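Local structure of putative fumarylacetoacetate hydrolase family protein (Yersinia pestis, 3S52) at residues A145-L150 and G162-M167; V78-T82 and R94-G98; A87-A93 and I172-S176; Y5-W10 and I133-I137; D149-N155 and D205-L211. The protein is of unsettled function but is a putative member of the fumarylacetoacetate hydrolase family, with the family's characteristic C-terminal region covering most of the chain. One frame throughout, in Å; residues are numbered along the deposited sequence.

Interaction 1: A145-L150 and G162-M167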
# COMPACT_ATOMS: atom_id res chain seq x y z
N ALA A 145 10.48 2.33 24.28
CA ALA A 145 9.47 1.91 23.30
C ALA A 145 9.26 0.40 23.28
O ALA A 145 8.14 -0.07 23.08
CB ALA A 145 9.84 2.42 21.92
N GLN A 146 10.35 -0.32 23.50
CA GLN A 146 10.35 -1.78 23.50
C GLN A 146 9.83 -2.37 24.80
O GLN A 146 9.96 -3.57 25.04
CB GLN A 146 11.77 -2.29 23.22
CG GLN A 146 11.83 -3.59 22.45
CD GLN A 146 11.20 -3.49 21.07
OE1 GLN A 146 11.72 -2.81 20.19
NE2 GLN A 146 10.09 -4.18 20.88
N GLN A 147 9.23 -1.53 25.64
CA GLN A 147 8.68 -1.99 26.91
C GLN A 147 7.31 -1.39 27.16
O GLN A 147 6.78 -1.44 28.27
CB GLN A 147 9.63 -1.64 28.06
CG GLN A 147 10.76 -2.63 28.23
CD GLN A 147 11.21 -2.75 29.67
OE1 GLN A 147 10.75 -3.63 30.40
NE2 GLN A 147 12.11 -1.88 30.08
N ALA A 148 6.73 -0.82 26.11
CA ALA A 148 5.39 -0.22 26.19
C ALA A 148 4.23 -1.21 26.31
O ALA A 148 4.21 -2.25 25.67
CB ALA A 148 5.18 0.71 25.00
N ASP A 149 3.24 -0.84 27.13
CA ASP A 149 2.04 -1.63 27.34
C ASP A 149 0.90 -1.18 26.42
O ASP A 149 0.70 0.00 26.20
CB ASP A 149 1.60 -1.56 28.80
CG ASP A 149 2.57 -2.29 29.72
OD1 ASP A 149 2.54 -3.55 29.76
OD2 ASP A 149 3.35 -1.59 30.42
N LEU A 150 0.18 -2.15 25.88
CA LEU A 150 -0.97 -1.88 25.02
C LEU A 150 -2.15 -2.67 25.56
O LEU A 150 -2.02 -3.85 25.85
CB LEU A 150 -0.69 -2.41 23.61
CG LEU A 150 0.52 -1.94 22.83
CD1 LEU A 150 0.85 -2.93 21.73
CD2 LEU A 150 0.24 -0.57 22.25
N GLY A 162 -0.98 -6.42 26.10
CA GLY A 162 0.32 -6.93 25.75
C GLY A 162 1.42 -5.91 25.98
O GLY A 162 1.16 -4.82 26.49
N ASN A 163 2.64 -6.28 25.63
CA ASN A 163 3.76 -5.38 25.83
C ASN A 163 4.73 -5.58 24.69
O ASN A 163 4.99 -6.71 24.27
CB ASN A 163 4.42 -5.64 27.18
CG ASN A 163 5.46 -4.60 27.52
OD1 ASN A 163 6.58 -4.64 27.01
ND2 ASN A 163 5.11 -3.66 28.41
N THR A 164 5.27 -4.47 24.17
CA THR A 164 6.17 -4.54 23.01
C THR A 164 7.47 -5.32 23.27
O THR A 164 8.22 -5.61 22.33
CB THR A 164 6.50 -3.15 22.46
OG1 THR A 164 7.19 -2.38 23.46
CG2 THR A 164 5.22 -2.43 22.05
N ARG A 165 7.74 -5.65 24.53
CA ARG A 165 8.91 -6.49 24.80
C ARG A 165 8.76 -7.86 24.14
O ARG A 165 9.74 -8.58 23.96
CB ARG A 165 9.16 -6.66 26.31
CG ARG A 165 8.16 -7.56 27.02
CD ARG A 165 8.59 -7.84 28.47
NE ARG A 165 8.70 -6.62 29.26
CZ ARG A 165 7.67 -5.99 29.83
NH1 ARG A 165 6.44 -6.47 29.72
NH2 ARG A 165 7.88 -4.88 30.52
N ASP A 166 7.53 -8.20 23.76
CA ASP A 166 7.28 -9.52 23.18
C ASP A 166 7.41 -9.52 21.65
O ASP A 166 7.26 -10.56 21.02
CB ASP A 166 5.92 -10.07 23.64
CG ASP A 166 5.90 -10.41 25.13
OD1 ASP A 166 6.98 -10.76 25.67
OD2 ASP A 166 4.83 -10.34 25.77
N MSE A 167 7.72 -8.37 21.06
CA MSE A 167 7.95 -8.33 19.62
C MSE A 167 9.02 -9.33 19.22
O MSE A 167 10.06 -9.43 19.88
CB MSE A 167 8.38 -6.92 19.16
CG MSE A 167 7.22 -5.95 19.14
SE MSE A 167 7.71 -4.13 18.61
CE MSE A 167 6.04 -3.28 19.02
O HOH W 1 11.64 -5.60 28.72
O HOH W 2 3.84 -5.56 31.05
O HOH W 3 0.42 -4.78 29.09
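T164, with 81 Å² covered by A145-L150, turns its CA-to-CB bond toward that segment, and its hydroxyl carries the tightest bond of the contact: OG1 donates to A145 O at 2.5 Å, while A148 N reaches the same OG1 in a weak bond of 3.1 Å. Its backbone takes part too, T164 N giving to A148 O (2.9 Å) and T164 O receiving Q146 NE2 (2.8 Å). The bond from Q146 NE2 contributes to the 76 Å² covered on Q146, whose CB points away but whose amide folds back, NE2 also lying 3.3 Å from the selenium SE of M167. These bonds lie just beyond the open end of the β-hairpin made by strands 149-154 and 157-163, where L150 and G162 are a regular antiparallel hydrogen-bonded pair (L150 N to G162 O 2.9 Å, G162 N to L150 O 2.8 Å). N163 OD1 accepts from R165 N at 2.9 Å, an Asx turn, and N163 ND2 donates to Q147 O (2.8 Å) and D149 OD1 (2.9 Å).

Interaction 2: V78-T82 and R94-G98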
# COMPACT_ATOMS: atom_id res chain seq x y z
N VAL A 78 4.65 3.97 15.22
CA VAL A 78 5.85 4.78 15.31
C VAL A 78 5.81 5.80 14.19
O VAL A 78 5.57 5.45 13.03
CB VAL A 78 7.10 3.90 15.14
CG1 VAL A 78 8.36 4.71 15.26
CG2 VAL A 78 7.07 2.75 16.15
N LEU A 79 6.01 7.07 14.53
CA LEU A 79 6.02 8.15 13.55
C LEU A 79 7.45 8.45 13.13
O LEU A 79 8.32 8.71 13.97
CB LEU A 79 5.38 9.41 14.16
CG LEU A 79 5.28 10.69 13.31
CD1 LEU A 79 4.47 10.49 12.05
CD2 LEU A 79 4.69 11.84 14.12
N ILE A 80 7.69 8.41 11.82
CA ILE A 80 9.00 8.72 11.28
C ILE A 80 9.12 10.24 11.06
O ILE A 80 8.26 10.84 10.42
CB ILE A 80 9.26 7.99 9.94
CG1 ILE A 80 9.02 6.48 10.07
CG2 ILE A 80 10.68 8.28 9.46
CD1 ILE A 80 9.85 5.80 11.15
N GLY A 81 10.17 10.85 11.59
CA GLY A 81 10.38 12.29 11.43
C GLY A 81 11.46 12.68 10.44
O GLY A 81 11.61 13.86 10.11
N THR A 82 12.24 11.70 9.99
CA THR A 82 13.34 11.94 9.06
C THR A 82 13.35 10.81 8.05
O THR A 82 13.24 9.65 8.44
CB THR A 82 14.70 11.90 9.81
OG1 THR A 82 14.68 12.84 10.89
CG2 THR A 82 15.86 12.22 8.87
N ARG A 94 17.55 7.52 15.37
CA ARG A 94 17.56 8.99 15.40
C ARG A 94 16.39 9.60 14.64
O ARG A 94 16.14 10.81 14.73
CB ARG A 94 18.86 9.55 14.78
CG ARG A 94 20.16 9.01 15.36
CD ARG A 94 21.39 9.80 14.87
NE ARG A 94 21.48 9.85 13.40
CZ ARG A 94 22.29 9.08 12.68
NH1 ARG A 94 23.10 8.21 13.29
NH2 ARG A 94 22.31 9.18 11.35
N ALA A 95 15.71 8.78 13.85
CA ALA A 95 14.69 9.28 12.94
C ALA A 95 13.27 9.23 13.55
O ALA A 95 12.32 9.77 12.97
CB ALA A 95 14.72 8.49 11.62
N ILE A 96 13.13 8.58 14.69
CA ILE A 96 11.79 8.39 15.25
C ILE A 96 11.27 9.66 15.94
O ILE A 96 11.95 10.24 16.79
CB ILE A 96 11.76 7.16 16.18
CG1 ILE A 96 12.02 5.89 15.34
CG2 ILE A 96 10.42 7.06 16.88
CD1 ILE A 96 12.18 4.60 16.14
N ALA A 97 10.12 10.15 15.48
CA ALA A 97 9.51 11.37 16.02
C ALA A 97 8.63 11.17 17.26
O ALA A 97 8.62 12.00 18.16
CB ALA A 97 8.78 12.15 14.94
N GLY A 98 7.86 10.10 17.29
CA GLY A 98 6.95 9.91 18.40
C GLY A 98 6.26 8.57 18.33
O GLY A 98 6.42 7.82 17.36
O HOH W 4 17.37 12.03 12.08
O HOH W 5 13.27 12.80 13.44
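V78 begins the contact with packing, its CG1 lying 3.5 Å from I96 CG2; the same side chain also meets I175 of helix 171-181. At L79 the backbone takes over: L79 N donates to G98 O at 3.0 Å with an almost straight N-H...O angle of 177°, and L79 O accepts from A97 N at 2.8 Å. The L79 side chain also approaches A97, CG to CB 4.1 Å. I80 and I96 are an antiparallel non-hydrogen-bonded pair (CA-CA 4.9 Å) whose side chains diverge. Here strands 70-80 and 96-107, neighbours in the large mixed sheet, are joined through the helix 89-95 connection, and the short strand axes are 4.7 Å apart at 125°, well off a flat antiparallel pairing. G81 follows, its N bonding to A95 O at 2.8 Å; a CB there would fall 3.0 Å from A97 CB, a clash. T82 CB reaches A95 CB at 3.9 Å, and T82 OG1 shares a water with A95 O, the water's bond to that carbonyl being weak.

Interaction 3: A87-A93 and I172-S176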
# COMPACT_ATOMS: atom_id res chain seq x y z
N ALA A 87 18.46 2.23 5.72
CA ALA A 87 19.04 2.90 6.86
C ALA A 87 19.60 1.92 7.89
O ALA A 87 19.02 0.86 8.12
CB ALA A 87 18.02 3.82 7.51
N SER A 88 20.71 2.29 8.51
CA SER A 88 21.30 1.52 9.60
C SER A 88 20.43 1.64 10.84
O SER A 88 19.60 2.55 10.94
CB SER A 88 22.70 2.03 9.92
OG SER A 88 22.61 3.29 10.58
N GLU A 89 20.61 0.73 11.78
CA GLU A 89 19.84 0.77 13.01
C GLU A 89 20.02 2.10 13.74
O GLU A 89 19.06 2.65 14.25
CB GLU A 89 20.19 -0.41 13.91
CG GLU A 89 19.62 -1.73 13.41
CD GLU A 89 19.94 -2.90 14.32
OE1 GLU A 89 20.49 -2.66 15.42
OE2 GLU A 89 19.65 -4.05 13.94
N ASP A 90 21.24 2.62 13.75
CA ASP A 90 21.48 3.90 14.42
C ASP A 90 20.77 5.08 13.73
O ASP A 90 20.19 5.95 14.40
CB ASP A 90 22.98 4.18 14.50
N ARG A 91 20.78 5.10 12.41
CA ARG A 91 20.06 6.15 11.70
C ARG A 91 18.56 6.06 11.98
O ARG A 91 17.88 7.08 12.16
CB ARG A 91 20.35 6.08 10.21
CG ARG A 91 19.68 7.20 9.41
CD ARG A 91 19.92 7.03 7.91
NE ARG A 91 21.34 7.04 7.60
CZ ARG A 91 22.07 8.14 7.48
NH1 ARG A 91 23.36 8.07 7.20
NH2 ARG A 91 21.49 9.33 7.64
N VAL A 92 18.04 4.83 12.04
CA VAL A 92 16.63 4.61 12.35
C VAL A 92 16.30 5.16 13.73
O VAL A 92 15.36 5.94 13.89
CB VAL A 92 16.23 3.10 12.29
CG1 VAL A 92 14.94 2.84 13.08
CG2 VAL A 92 16.07 2.65 10.83
N ALA A 93 17.09 4.76 14.73
CA ALA A 93 16.87 5.26 16.08
C ALA A 93 16.72 6.80 16.12
O ALA A 93 15.85 7.31 16.82
CB ALA A 93 18.01 4.81 17.00
N ILE A 172 13.59 -1.13 16.11
CA ILE A 172 14.68 -0.58 15.30
C ILE A 172 15.13 -1.47 14.13
O ILE A 172 15.07 -1.04 12.98
CB ILE A 172 15.85 -0.12 16.19
CG1 ILE A 172 15.46 1.18 16.90
CG2 ILE A 172 17.11 0.09 15.37
CD1 ILE A 172 16.08 1.34 18.26
N PRO A 173 15.55 -2.71 14.40
CA PRO A 173 15.84 -3.60 13.26
C PRO A 173 14.65 -3.78 12.31
O PRO A 173 14.85 -3.99 11.11
CB PRO A 173 16.19 -4.94 13.92
CG PRO A 173 15.74 -4.81 15.39
CD PRO A 173 15.84 -3.35 15.70
N LEU A 174 13.42 -3.70 12.82
CA LEU A 174 12.26 -3.85 11.94
C LEU A 174 12.23 -2.69 10.94
O LEU A 174 12.10 -2.88 9.72
CB LEU A 174 10.96 -3.89 12.75
CG LEU A 174 9.65 -3.99 11.94
CD1 LEU A 174 9.52 -5.32 11.24
CD2 LEU A 174 8.45 -3.77 12.87
N ILE A 175 12.35 -1.49 11.46
CA ILE A 175 12.25 -0.32 10.62
C ILE A 175 13.44 -0.27 9.67
O ILE A 175 13.31 0.11 8.51
CB ILE A 175 12.13 0.98 11.43
CG1 ILE A 175 10.81 0.98 12.20
CG2 ILE A 175 12.18 2.19 10.51
CD1 ILE A 175 10.61 2.23 13.07
N SER A 176 14.60 -0.70 10.16
CA SER A 176 15.77 -0.78 9.31
C SER A 176 15.45 -1.71 8.14
O SER A 176 15.65 -1.37 6.98
CB SER A 176 16.97 -1.29 10.11
OG SER A 176 18.10 -1.43 9.28
O HOH W 6 18.45 -0.97 6.23
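Two helical segments, 89-93 and 172-176, cross almost at right angles, with 103° between their directions and 8.7 Å between their axes at closest approach. The contact buries 366 Å² in total. V92 is the main bump on the first helix: its CA-to-CB bond points toward the other segment and 74 Å² of the residue is covered. It enters the hollow between I172, I175 and S176, one turn of the second helix, with V92 CG1 at 3.8 Å from I175 CB and 4.2 Å from I172 CG2, and V92 CG2 at 3.7 Å from S176 N. The reciprocal bump is I172, with 73 Å² covered. Its CG2 presses against E89 CB and E89 O, both at 3.4 Å, and its CD1 reaches A93 CB at 4.2 Å, so it sits among E89, V92 and A93. The E89 side chain extends alongside, OE2 coming within 3.6 Å of P173 CB. At the start of the first helix, S176 OG donates to A87 O at 2.7 Å, just before S88, the N-cap residue, whose OG accepts from R91 N (3.2 Å). A water bridges A87 O (2.7 Å) and S176 O (2.9 Å). Behind the crossing, I175 continues onto V78 and I80 of strand 70-80, so helix 171-181 packs against both helix 89-95 and that strand of the mixed sheet.

Interaction 4: Y5-W10 and I133-I137. With SO4 (sulfate ion), chain F.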
# COMPACT_ATOMS: atom_id res chain seq x y z
N TYR A 5 -7.01 12.27 6.63
CA TYR A 5 -6.41 12.20 7.95
C TYR A 5 -5.29 13.23 8.10
O TYR A 5 -4.56 13.51 7.14
CB TYR A 5 -5.84 10.79 8.14
CG TYR A 5 -4.77 10.68 9.20
CD1 TYR A 5 -3.43 10.85 8.87
CD2 TYR A 5 -5.09 10.41 10.53
CE1 TYR A 5 -2.44 10.75 9.83
CE2 TYR A 5 -4.09 10.29 11.50
CZ TYR A 5 -2.77 10.47 11.14
OH TYR A 5 -1.76 10.37 12.07
N GLN A 6 -5.16 13.78 9.30
CA GLN A 6 -3.99 14.59 9.66
C GLN A 6 -3.33 14.08 10.95
O GLN A 6 -4.01 13.68 11.90
CB GLN A 6 -4.39 16.06 9.87
CG GLN A 6 -5.01 16.75 8.65
CD GLN A 6 -5.71 18.05 9.03
OE1 GLN A 6 -6.68 18.04 9.80
NE2 GLN A 6 -5.21 19.16 8.53
N HIS A 7 -2.01 14.09 10.99
CA HIS A 7 -1.27 13.70 12.19
C HIS A 7 -1.59 14.66 13.30
O HIS A 7 -1.73 15.85 13.06
CB HIS A 7 0.23 13.80 11.94
CG HIS A 7 0.76 12.83 10.92
ND1 HIS A 7 0.58 11.47 11.02
CD2 HIS A 7 1.51 13.04 9.81
CE1 HIS A 7 1.19 10.88 10.01
NE2 HIS A 7 1.76 11.80 9.26
N ARG A 8 -1.66 14.15 14.53
CA ARG A 8 -1.96 14.98 15.68
C ARG A 8 -1.13 14.56 16.89
O ARG A 8 -0.73 13.41 16.99
CB ARG A 8 -3.46 14.93 16.00
CG ARG A 8 -4.30 15.69 14.97
CD ARG A 8 -5.78 15.70 15.32
NE ARG A 8 -6.55 16.31 14.24
CZ ARG A 8 -6.59 17.61 13.99
NH1 ARG A 8 -5.90 18.45 14.75
NH2 ARG A 8 -7.31 18.08 12.98
N ASP A 9 -0.88 15.49 17.81
CA ASP A 9 -0.27 15.05 19.07
C ASP A 9 -1.33 14.50 20.03
O ASP A 9 -2.53 14.51 19.73
CB ASP A 9 0.65 16.11 19.70
CG ASP A 9 -0.09 17.36 20.18
OD1 ASP A 9 -1.33 17.33 20.27
OD2 ASP A 9 0.59 18.37 20.50
N TRP A 10 -0.90 14.00 21.19
CA TRP A 10 -1.84 13.40 22.13
C TRP A 10 -2.95 14.38 22.50
O TRP A 10 -4.10 13.99 22.70
CB TRP A 10 -1.16 12.87 23.40
CG TRP A 10 -2.05 11.89 24.12
CD1 TRP A 10 -2.88 12.14 25.18
CD2 TRP A 10 -2.21 10.51 23.80
NE1 TRP A 10 -3.55 10.99 25.53
CE2 TRP A 10 -3.15 9.98 24.70
CE3 TRP A 10 -1.65 9.67 22.83
CZ2 TRP A 10 -3.55 8.64 24.65
CZ3 TRP A 10 -2.04 8.36 22.79
CH2 TRP A 10 -2.97 7.85 23.70
N ILE A 133 -6.07 5.72 14.35
CA ILE A 133 -4.83 5.94 15.08
C ILE A 133 -4.95 7.13 16.04
O ILE A 133 -5.70 8.08 15.78
CB ILE A 133 -3.66 6.14 14.11
CG1 ILE A 133 -2.33 6.24 14.85
CG2 ILE A 133 -3.87 7.36 13.26
CD1 ILE A 133 -1.13 5.92 13.95
N SER A 134 -4.21 7.05 17.14
CA SER A 134 -4.15 8.10 18.16
C SER A 134 -3.24 9.25 17.74
O SER A 134 -2.59 9.21 16.69
CB SER A 134 -3.60 7.51 19.47
OG SER A 134 -2.21 7.17 19.35
N GLY A 135 -3.16 10.26 18.59
CA GLY A 135 -2.15 11.29 18.48
C GLY A 135 -0.83 10.68 18.90
O GLY A 135 -0.79 9.60 19.48
N PHE A 136 0.26 11.37 18.60
CA PHE A 136 1.59 10.90 18.95
C PHE A 136 2.18 11.56 20.19
O PHE A 136 1.99 12.76 20.42
CB PHE A 136 2.54 11.02 17.74
CG PHE A 136 2.18 10.10 16.63
CD1 PHE A 136 2.65 8.79 16.62
CD2 PHE A 136 1.32 10.51 15.63
CE1 PHE A 136 2.28 7.92 15.59
CE2 PHE A 136 0.95 9.65 14.61
CZ PHE A 136 1.44 8.35 14.60
N ILE A 137 2.87 10.74 20.97
CA ILE A 137 3.61 11.14 22.16
C ILE A 137 5.08 11.41 21.84
O ILE A 137 5.70 10.62 21.15
CB ILE A 137 3.54 10.04 23.22
CG1 ILE A 137 2.08 9.75 23.57
CG2 ILE A 137 4.35 10.42 24.45
CD1 ILE A 137 1.88 8.40 24.23
S SO4 F . -4.42 10.81 29.26
O1 SO4 F . -5.12 10.19 30.39
O2 SO4 F . -4.64 12.26 29.27
O3 SO4 F . -3.00 10.53 29.40
O4 SO4 F . -4.95 10.27 28.01
O HOH W 7 -2.22 11.06 14.68
O HOH W 8 1.69 14.54 22.51
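The N-terminal loop 5-10 and segment 133-137 are joined by a single backbone bridge, D9 with F136 (CA-CA 4.5 Å); beside it the backbone of R8-W10 passes so close to G135 that an ideal CB there would lie 2.0 Å from D9 O. F136 N donates to R8 O at 2.8 Å, while the return bond from W10 N to F136 O is weak, 3.2 Å at 129°; a water bonded to both W10 N (3.0 Å) and F136 O (2.8 Å) supplements it. A second water links Y5 OH, R8 N and S134 O. W10 has the most covered surface, 88 Å², its ring atom CE3 at 3.8 Å from I137 CG1 and 3.5 Å from G135 O. The indole NE1 donates to sulfate O4 at 2.9 Å; this ion, probably from the crystallisation liquor, is also held by K214 and T215. Toward the other end, Y5 CE2 meets I133 CG2 at 3.4 Å, and Y5 OH is hydrogen-bonded to H7 ND1 (2.8 Å). The loop lies along strand 131-138, with Y5, H7, I133 and F136 all touching I189 of strand 189-191, and H7 and F136 also packing on L79 of strand 70-80.

Interaction 5: D149-N155 and D205-L211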
# COMPACT_ATOMS: atom_id res chain seq x y z
N ASP A 149 3.24 -0.84 27.13
CA ASP A 149 2.04 -1.63 27.34
C ASP A 149 0.90 -1.18 26.42
O ASP A 149 0.70 0.00 26.20
CB ASP A 149 1.60 -1.56 28.80
CG ASP A 149 2.57 -2.29 29.72
OD1 ASP A 149 2.54 -3.55 29.76
OD2 ASP A 149 3.35 -1.59 30.42
N LEU A 150 0.18 -2.15 25.88
CA LEU A 150 -0.97 -1.88 25.02
C LEU A 150 -2.15 -2.67 25.56
O LEU A 150 -2.02 -3.85 25.85
CB LEU A 150 -0.69 -2.41 23.61
CG LEU A 150 0.52 -1.94 22.83
CD1 LEU A 150 0.85 -2.93 21.73
CD2 LEU A 150 0.24 -0.57 22.25
N SER A 151 -3.31 -2.03 25.66
CA SER A 151 -4.49 -2.74 26.11
C SER A 151 -5.71 -2.25 25.36
O SER A 151 -5.82 -1.07 25.02
CB SER A 151 -4.68 -2.58 27.62
OG SER A 151 -4.88 -1.23 27.95
N LEU A 152 -6.61 -3.18 25.07
CA LEU A 152 -7.83 -2.83 24.37
C LEU A 152 -8.93 -3.47 25.16
O LEU A 152 -8.88 -4.67 25.39
CB LEU A 152 -7.83 -3.41 22.96
CG LEU A 152 -9.16 -3.29 22.22
CD1 LEU A 152 -9.55 -1.81 22.07
CD2 LEU A 152 -9.09 -3.96 20.85
N THR A 153 -9.88 -2.65 25.60
CA THR A 153 -11.04 -3.10 26.33
C THR A 153 -12.24 -2.82 25.44
O THR A 153 -12.38 -1.72 24.90
CB THR A 153 -11.19 -2.31 27.65
OG1 THR A 153 -10.08 -2.61 28.51
CG2 THR A 153 -12.46 -2.68 28.37
N ILE A 154 -13.09 -3.82 25.25
CA ILE A 154 -14.30 -3.64 24.46
C ILE A 154 -15.51 -4.00 25.31
O ILE A 154 -15.60 -5.11 25.85
CB ILE A 154 -14.26 -4.49 23.18
CG1 ILE A 154 -13.18 -3.96 22.24
CG2 ILE A 154 -15.59 -4.45 22.46
CD1 ILE A 154 -13.12 -4.70 20.92
N ASN A 155 -16.43 -3.05 25.44
CA ASN A 155 -17.61 -3.17 26.29
C ASN A 155 -17.23 -3.65 27.69
O ASN A 155 -17.84 -4.57 28.23
CB ASN A 155 -18.66 -4.11 25.66
CG ASN A 155 -19.04 -3.71 24.25
OD1 ASN A 155 -19.10 -2.52 23.91
ND2 ASN A 155 -19.31 -4.71 23.41
N ASP A 205 -20.16 -1.21 19.66
CA ASP A 205 -19.16 -1.53 20.68
C ASP A 205 -18.48 -0.27 21.16
O ASP A 205 -18.26 0.66 20.38
CB ASP A 205 -18.09 -2.47 20.13
CG ASP A 205 -18.59 -3.90 19.95
OD1 ASP A 205 -19.69 -4.25 20.45
OD2 ASP A 205 -17.86 -4.67 19.30
N MSE A 206 -18.17 -0.24 22.44
CA MSE A 206 -17.39 0.84 23.04
C MSE A 206 -15.96 0.35 23.24
O MSE A 206 -15.73 -0.73 23.80
CB MSE A 206 -17.96 1.21 24.40
CG MSE A 206 -19.14 2.16 24.34
SE MSE A 206 -19.84 2.42 26.14
CE MSE A 206 -18.17 2.64 27.12
N LEU A 207 -15.00 1.16 22.81
CA LEU A 207 -13.61 0.79 22.92
C LEU A 207 -12.90 1.69 23.91
O LEU A 207 -13.06 2.90 23.88
CB LEU A 207 -12.93 0.91 21.57
CG LEU A 207 -13.01 -0.28 20.62
CD1 LEU A 207 -14.45 -0.71 20.40
CD2 LEU A 207 -12.33 0.07 19.30
N LYS A 208 -12.11 1.09 24.79
CA LYS A 208 -11.17 1.88 25.59
C LYS A 208 -9.78 1.38 25.26
O LYS A 208 -9.50 0.19 25.40
CB LYS A 208 -11.43 1.72 27.09
CG LYS A 208 -10.37 2.39 27.94
CD LYS A 208 -10.57 2.14 29.42
CE LYS A 208 -12.01 2.40 29.83
NZ LYS A 208 -12.48 3.75 29.40
N ILE A 209 -8.92 2.28 24.80
CA ILE A 209 -7.61 1.87 24.35
C ILE A 209 -6.56 2.54 25.20
O ILE A 209 -6.64 3.74 25.46
CB ILE A 209 -7.35 2.26 22.89
CG1 ILE A 209 -8.38 1.61 21.96
CG2 ILE A 209 -5.93 1.87 22.47
CD1 ILE A 209 -9.13 2.61 21.12
N MSE A 210 -5.56 1.79 25.62
CA MSE A 210 -4.52 2.38 26.46
C MSE A 210 -3.12 2.09 25.95
O MSE A 210 -2.83 0.98 25.50
CB MSE A 210 -4.67 1.94 27.90
CG MSE A 210 -5.63 2.81 28.67
SE MSE A 210 -5.85 2.16 30.49
CE MSE A 210 -7.32 0.94 30.13
N LEU A 211 -2.29 3.13 26.00
CA LEU A 211 -0.89 3.02 25.60
C LEU A 211 -0.13 3.51 26.82
O LEU A 211 -0.23 4.69 27.19
CB LEU A 211 -0.60 3.91 24.39
CG LEU A 211 0.85 3.94 23.90
CD1 LEU A 211 1.30 2.55 23.46
CD2 LEU A 211 1.00 4.94 22.75
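At the N155 end, one side chain makes two bonds to the opposite segment: N155 OD1 accepts from M206 N at 2.9 Å and N155 ND2 donates to D205 OD1 at 3.0 Å, while the backbone N155 N gives to M206 O (2.9 Å). D205 OD2 bonds to Q202. Paired backbone bonds then repeat at T153 with K208 (T153 N to K208 O 2.9 Å, K208 N to T153 O 2.8 Å) and S151 with M210 (S151 N to M210 O 3.1 Å, M210 N to S151 O 2.9 Å). This regular antiparallel pairing, with axes 4.8 Å apart at 165°, forms the middle of a four-stranded antiparallel sheet edged by strands 157-163 and 214-219. L150, L152, I154, L207, I209 and L211 share the face turned to strands 70-80 and 96-107, with L150 CD2 to L211 CD1 at 3.5 Å and L152 CD1 to I209 CG1 at 3.6 Å. S151, T153, K208 and M210 occupy the other, where S151 OG approaches M210 CB at 3.2 Å.

How the interactions relate
Interactions 1 and 5 share D149 and L150: strand 149-154 pairs with 157-163 in the first and with 206-211 in the second, so together they span three strands of the four-stranded sheet, their centres 15 Å apart. Interactions 2 and 3 have centres 11 Å apart and meet through I175 CD1, 4.0 Å from V78 CG1 and 4.2 Å from I96 CD1. Interaction 2 also touches interaction 4, L79 CB lying 3.7 Å from F136 CE1, and interaction 4 reaches interaction 5 where I137 CD1 meets L211 CD2 at 3.9 Å. Packing therefore runs from 3 through 2 and 4 to 5, the centres of interactions 3 and 5 being about 29 Å apart. The sulfate is bonded at interaction 4.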